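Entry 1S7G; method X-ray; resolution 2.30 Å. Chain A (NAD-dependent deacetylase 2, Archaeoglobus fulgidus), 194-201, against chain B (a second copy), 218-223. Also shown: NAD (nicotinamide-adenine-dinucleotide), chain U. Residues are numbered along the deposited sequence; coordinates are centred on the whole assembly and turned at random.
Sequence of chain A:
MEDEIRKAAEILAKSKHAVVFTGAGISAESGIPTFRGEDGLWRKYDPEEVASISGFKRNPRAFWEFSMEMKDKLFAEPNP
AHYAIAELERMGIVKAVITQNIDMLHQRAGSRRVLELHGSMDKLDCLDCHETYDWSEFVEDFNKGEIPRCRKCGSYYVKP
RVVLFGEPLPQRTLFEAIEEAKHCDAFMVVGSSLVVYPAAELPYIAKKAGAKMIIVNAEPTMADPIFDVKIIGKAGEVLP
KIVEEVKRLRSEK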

ATOM      1  N   LEU A 194       8.660 -11.428  13.637  1.00 26.82           N
ATOM      2  CA  LEU A 194       7.256 -11.745  13.378  1.00 26.84           C
ATOM      3  C   LEU A 194       6.547 -12.258  14.627  1.00 29.20           C
ATOM      4  O   LEU A 194       5.764 -13.211  14.554  1.00 29.17           O
ATOM      5  CB  LEU A 194       7.156 -12.817  12.296  1.00 22.86           C
ATOM      6  CG  LEU A 194       7.974 -12.602  11.026  1.00 23.93           C
ATOM      7  CD1 LEU A 194       7.787 -13.811  10.112  1.00 19.50           C
ATOM      8  CD2 LEU A 194       7.541 -11.310  10.335  1.00 16.23           C
ATOM      9  N   VAL A 195       6.800 -11.630  15.767  1.00 30.15           N
ATOM     10  CA  VAL A 195       6.195 -12.096  17.001  1.00 30.99           C
ATOM     11  C   VAL A 195       4.879 -11.430  17.382  1.00 31.50           C
ATOM     12  O   VAL A 195       3.979 -12.096  17.890  1.00 31.50           O
ATOM     13  CB  VAL A 195       7.194 -11.972  18.171  1.00 33.67           C
ATOM     14  CG1 VAL A 195       6.547 -12.425  19.475  1.00 34.69           C
ATOM     15  CG2 VAL A 195       8.427 -12.825  17.878  1.00 33.33           C
ATOM     16  N   VAL A 196       4.751 -10.134  17.120  1.00 30.24           N
ATOM     17  CA  VAL A 196       3.532  -9.424  17.486  1.00 30.38           C
ATOM     18  C   VAL A 196       2.800  -8.777  16.316  1.00 28.02           C
ATOM     19  O   VAL A 196       3.415  -8.342  15.346  1.00 27.48           O
ATOM     20  CB  VAL A 196       3.843  -8.340  18.547  1.00 32.78           C
ATOM     21  CG1 VAL A 196       2.609  -7.504  18.830  1.00 34.20           C
ATOM     22  CG2 VAL A 196       4.330  -9.004  19.828  1.00 33.49           C
ATOM     23  N   TYR A 197       1.477  -8.712  16.422  1.00 26.58           N
ATOM     24  CA  TYR A 197       0.654  -8.114  15.382  1.00 26.13           C
ATOM     25  C   TYR A 197       1.078  -6.662  15.205  1.00 25.29           C
ATOM     26  O   TYR A 197       1.350  -5.978  16.185  1.00 25.64           O
ATOM     27  CB  TYR A 197      -0.821  -8.175  15.783  1.00 26.37           C
ATOM     28  CG  TYR A 197      -1.759  -7.621  14.738  1.00 25.63           C
ATOM     29  CD1 TYR A 197      -2.398  -8.462  13.825  1.00 26.73           C
ATOM     30  CD2 TYR A 197      -2.015  -6.251  14.661  1.00 26.63           C
ATOM     31  CE1 TYR A 197      -3.278  -7.947  12.858  1.00 24.92           C
ATOM     32  CE2 TYR A 197      -2.889  -5.729  13.706  1.00 27.26           C
ATOM     33  CZ  TYR A 197      -3.517  -6.582  12.811  1.00 26.45           C
ATOM     34  OH  TYR A 197      -4.401  -6.063  11.890  1.00 32.51           O
ATOM     35  N   PRO A 198       1.107  -6.162  13.957  1.00 24.59           N
ATOM     36  CA  PRO A 198       0.770  -6.849  12.706  1.00 24.43           C
ATOM     37  C   PRO A 198       1.868  -7.686  12.042  1.00 22.71           C
ATOM     38  O   PRO A 198       1.583  -8.497  11.158  1.00 25.42           O
ATOM     39  CB  PRO A 198       0.303  -5.703  11.813  1.00 24.77           C
ATOM     40  CG  PRO A 198       1.226  -4.603  12.213  1.00 26.19           C
ATOM     41  CD  PRO A 198       1.251  -4.711  13.729  1.00 23.59           C
ATOM     42  N   ALA A 199       3.114  -7.499  12.451  1.00 21.44           N
ATOM     43  CA  ALA A 199       4.219  -8.254  11.856  1.00 21.31           C
ATOM     44  C   ALA A 199       3.907  -9.739  11.811  1.00 21.69           C
ATOM     45  O   ALA A 199       4.147 -10.405  10.805  1.00 21.65           O
ATOM     46  CB  ALA A 199       5.520  -8.025  12.651  1.00 17.96           C
ATOM     47  N   ALA A 200       3.359 -10.257  12.904  1.00 22.50           N
ATOM     48  CA  ALA A 200       3.048 -11.677  12.994  1.00 23.10           C
ATOM     49  C   ALA A 200       1.928 -12.168  12.079  1.00 22.43           C
ATOM     50  O   ALA A 200       1.900 -13.339  11.717  1.00 22.65           O
ATOM     51  CB  ALA A 200       2.720 -12.040  14.443  1.00 21.20           C
ATOM     52  N   GLU A 201       1.015 -11.288  11.690  1.00 21.60           N
ATOM     53  CA  GLU A 201      -0.108 -11.714  10.858  1.00 21.96           C
ATOM     54  C   GLU A 201      -0.009 -11.462   9.348  1.00 22.79           C
ATOM     55  O   GLU A 201      -0.532 -12.256   8.563  1.00 23.07           O
ATOM     56  CB  GLU A 201      -1.402 -11.086  11.399  1.00 23.89           C
ATOM     57  CG  GLU A 201      -2.705 -11.560  10.723  1.00 27.39           C
ATOM     58  CD  GLU A 201      -2.910 -13.071  10.811  1.00 28.93           C
ATOM     59  OE1 GLU A 201      -2.435 -13.684  11.795  1.00 30.01           O
ATOM     60  OE2 GLU A 201      -3.558 -13.640   9.906  1.00 31.08           O
TER
ATOM     61  N   ALA B 218      -1.884 -17.132  23.891  1.00 24.43           N
ATOM     62  CA  ALA B 218      -0.949 -18.053  23.254  1.00 26.40           C
ATOM     63  C   ALA B 218       0.296 -17.340  22.731  1.00 26.91           C
ATOM     64  O   ALA B 218       1.339 -17.960  22.546  1.00 28.02           O
ATOM     65  CB  ALA B 218      -1.634 -18.809  22.115  1.00 25.34           C
ATOM     66  N   GLU B 219       0.187 -16.039  22.497  1.00 26.82           N
ATOM     67  CA  GLU B 219       1.322 -15.277  22.009  1.00 28.30           C
ATOM     68  C   GLU B 219       1.368 -13.915  22.675  1.00 27.46           C
ATOM     69  O   GLU B 219       0.390 -13.470  23.274  1.00 27.72           O
ATOM     70  CB  GLU B 219       1.241 -15.106  20.489  1.00 32.44           C
ATOM     71  CG  GLU B 219       0.196 -14.106  20.016  1.00 40.49           C
ATOM     72  CD  GLU B 219       0.090 -14.052  18.493  1.00 47.70           C
ATOM     73  OE1 GLU B 219      -0.253 -15.097  17.887  1.00 49.80           O
ATOM     74  OE2 GLU B 219       0.353 -12.971  17.908  1.00 47.35           O
ATOM     75  N   PRO B 220       2.521 -13.241  22.605  1.00 27.17           N
ATOM     76  CA  PRO B 220       2.599 -11.922  23.231  1.00 26.21           C
ATOM     77  C   PRO B 220       1.806 -10.898  22.432  1.00 26.65           C
ATOM     78  O   PRO B 220       1.616 -11.054  21.224  1.00 27.47           O
ATOM     79  CB  PRO B 220       4.099 -11.623  23.233  1.00 26.78           C
ATOM     80  CG  PRO B 220       4.593 -12.372  22.040  1.00 29.86           C
ATOM     81  CD  PRO B 220       3.843 -13.684  22.129  1.00 26.55           C
ATOM     82  N   THR B 221       1.327  -9.863  23.114  1.00 26.09           N
ATOM     83  CA  THR B 221       0.577  -8.803  22.463  1.00 24.25           C
ATOM     84  C   THR B 221       1.350  -7.513  22.655  1.00 27.67           C
ATOM     85  O   THR B 221       2.267  -7.443  23.473  1.00 27.11           O
ATOM     86  CB  THR B 221      -0.803  -8.581  23.089  1.00 22.88           C
ATOM     87  OG1 THR B 221      -0.657  -7.794  24.277  1.00 23.91           O
ATOM     88  CG2 THR B 221      -1.464  -9.908  23.429  1.00 21.12           C
ATOM     89  N   MET B 222       0.941  -6.492  21.910  1.00 30.15           N
ATOM     90  CA  MET B 222       1.553  -5.178  21.948  1.00 33.82           C
ATOM     91  C   MET B 222       1.393  -4.509  23.313  1.00 34.30           C
ATOM     92  O   MET B 222       2.246  -3.726  23.730  1.00 36.27           O
ATOM     93  CB  MET B 222       0.917  -4.294  20.874  1.00 39.19           C
ATOM     94  CG  MET B 222       1.733  -3.067  20.502  1.00 48.38           C
ATOM     95  SD  MET B 222       0.923  -2.042  19.232  1.00 56.78           S
ATOM     96  CE  MET B 222       0.571  -3.287  17.955  1.00 51.97           C
ATOM     97  N   ALA B 223       0.305  -4.813  24.009  1.00 30.70           N
ATOM     98  CA  ALA B 223       0.060  -4.203  25.309  1.00 29.99           C
ATOM     99  C   ALA B 223       0.636  -5.004  26.483  1.00 29.94           C
ATOM    100  O   ALA B 223       0.502  -4.595  27.632  1.00 28.95           O
ATOM    101  CB  ALA B 223      -1.440  -3.989  25.505  1.00 24.11           C
TER
HETATM  102  PA  NAD U 701      -8.383 -12.547  18.475  1.00 23.85           P
HETATM  103  O1A NAD U 701      -9.584 -12.707  19.119  1.00 23.81           O
HETATM  104  O2A NAD U 701      -7.443 -11.574  18.997  1.00 26.01           O
HETATM  105  O5B NAD U 701      -7.586 -13.839  18.204  1.00 22.94           O
HETATM  106  C5B NAD U 701      -7.134 -14.849  18.887  1.00 26.12           C
HETATM  107  C4B NAD U 701      -5.781 -14.667  19.581  1.00 26.00           C
HETATM  108  O4B NAD U 701      -5.816 -15.991  20.230  1.00 21.96           O
HETATM  109  C3B NAD U 701      -4.281 -14.657  18.939  1.00 26.34           C
HETATM  110  O3B NAD U 701      -3.503 -13.411  19.528  1.00 31.25           O
HETATM  111  C2B NAD U 701      -3.670 -15.996  19.456  1.00 26.03           C
HETATM  112  O2B NAD U 701      -2.409 -15.942  19.969  1.00 26.26           O
HETATM  113  C1B NAD U 701      -4.600 -16.430  20.600  1.00 23.85           C
HETATM  114  N9A NAD U 701      -4.865 -17.843  20.743  1.00 21.42           N
HETATM  115  C8A NAD U 701      -5.080 -18.916  19.846  1.00 19.33           C
HETATM  116  N7A NAD U 701      -5.317 -20.048  20.438  1.00 20.73           N
HETATM  117  C5A NAD U 701      -5.282 -19.854  21.729  1.00 20.04           C
HETATM  118  C6A NAD U 701      -5.452 -20.726  22.981  1.00 19.93           C
HETATM  119  N6A NAD U 701      -5.678 -21.986  22.943  1.00 22.35           N
HETATM  120  N1A NAD U 701      -5.307 -20.065  24.240  1.00 21.62           N
HETATM  121  C2A NAD U 701      -5.027 -18.733  24.437  1.00 18.89           C
HETATM  122  N3A NAD U 701      -4.875 -17.913  23.260  1.00 21.29           N
HETATM  123  C4A NAD U 701      -4.998 -18.472  21.973  1.00 19.67           C
HETATM  124  O3  NAD U 701      -8.584 -12.172  16.951  1.00 22.03           O
HETATM  125  PN  NAD U 701      -9.007 -12.909  15.619  1.00 24.01           P
HETATM  126  O1N NAD U 701      -8.868 -14.321  15.718  1.00 20.07           O
HETATM  127  O2N NAD U 701      -8.349 -12.196  14.459  1.00 25.46           O
HETATM  128  O5D NAD U 701     -10.532 -12.642  15.602  1.00 23.63           O
HETATM  129  C5D NAD U 701     -11.039 -11.282  15.290  1.00 24.18           C
HETATM  130  C4D NAD U 701     -12.371 -11.055  15.938  1.00 23.55           C
HETATM  131  O4D NAD U 701     -13.427 -11.979  15.518  1.00 22.59           O
HETATM  132  C3D NAD U 701     -12.304 -11.089  17.512  1.00 22.89           C
HETATM  133  O3D NAD U 701     -13.080 -10.010  17.973  1.00 23.18           O
HETATM  134  C2D NAD U 701     -12.880 -12.443  17.853  1.00 23.96           C
HETATM  135  O2D NAD U 701     -13.420 -12.592  19.137  1.00 26.80           O
HETATM  136  C1D NAD U 701     -13.925 -12.730  16.659  1.00 23.97           C
HETATM  137  N1N NAD U 701     -14.010 -14.197  16.338  1.00 23.21           N
HETATM  138  C2N NAD U 701     -14.959 -14.913  17.239  1.00 24.61           C
HETATM  139  C3N NAD U 701     -14.970 -16.279  17.288  1.00 22.79           C
HETATM  140  C7N NAD U 701     -15.829 -17.025  18.227  1.00 21.53           C
HETATM  141  O7N NAD U 701     -15.361 -18.179  18.699  1.00 23.43           O
HETATM  142  N7N NAD U 701     -16.923 -16.463  18.609  1.00 19.86           N
HETATM  143  C4N NAD U 701     -13.998 -17.069  16.384  1.00 21.42           C
HETATM  144  C5N NAD U 701     -13.056 -16.344  15.443  1.00 24.03           C
HETATM  145  C6N NAD U 701     -13.069 -14.907  15.435  1.00 23.67           C
HETATM  146  O   HOH W   1       0.008  -9.901  18.684  1.00 34.31           O

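No direct hydrogen bond crosses between these two stretches; packed aliphatic groups and one shared water hold them, over 283 Å² of buried surface summed from both sides.

Leu A194 stays out of reach, so the contact opens at Val A195. Its CG1 meets CG of Pro B220 at 3.2 Å, a tight touch between a branched side chain and a rigid ring, both with few side-chain torsions to fix. Val A196 is buried and is covered by 60 Å², the most of any residue here. With chi1 in t, its two methyls split the work: CG2 lies 4.0 Å from CG of Pro B220, while CG1 lies 3.6 Å from the backbone N of Met B222 and 4.2 Å from its CB. Beta branching thus lets one short residue fill the space beside two partners and the backbone between them.

At Tyr A197 the end of the side chain leads away, and the backbone makes the contacts. Its N donates to water 1 at 2.9 Å, and the water in turn donates to OE2 of Glu B219 and to O of Pro B220, each at 3.2 Å. One water therefore satisfies polar groups of both chains amid apolar packing. Met B222, unbranched and with chi1 and chi2 both t, extends far enough to bring CE within 3.3 Å of Tyr A197 O.

Pro A198, after a cis peptide bond, points its CB away. The chain then turns, with Ala A200 N bonded to Val A196 O at 3.1 Å, and the small CB of Ala A200 faces Glu B219, 4.3 Å from OE2. In that carboxylate, OE2 takes the water and a further hydrogen bond elsewhere in the structure, while OE1 accepts a hydrogen bond from NAD O2B at 3.1 Å, so the adenosine ribose of the cofactor lies beside the contact.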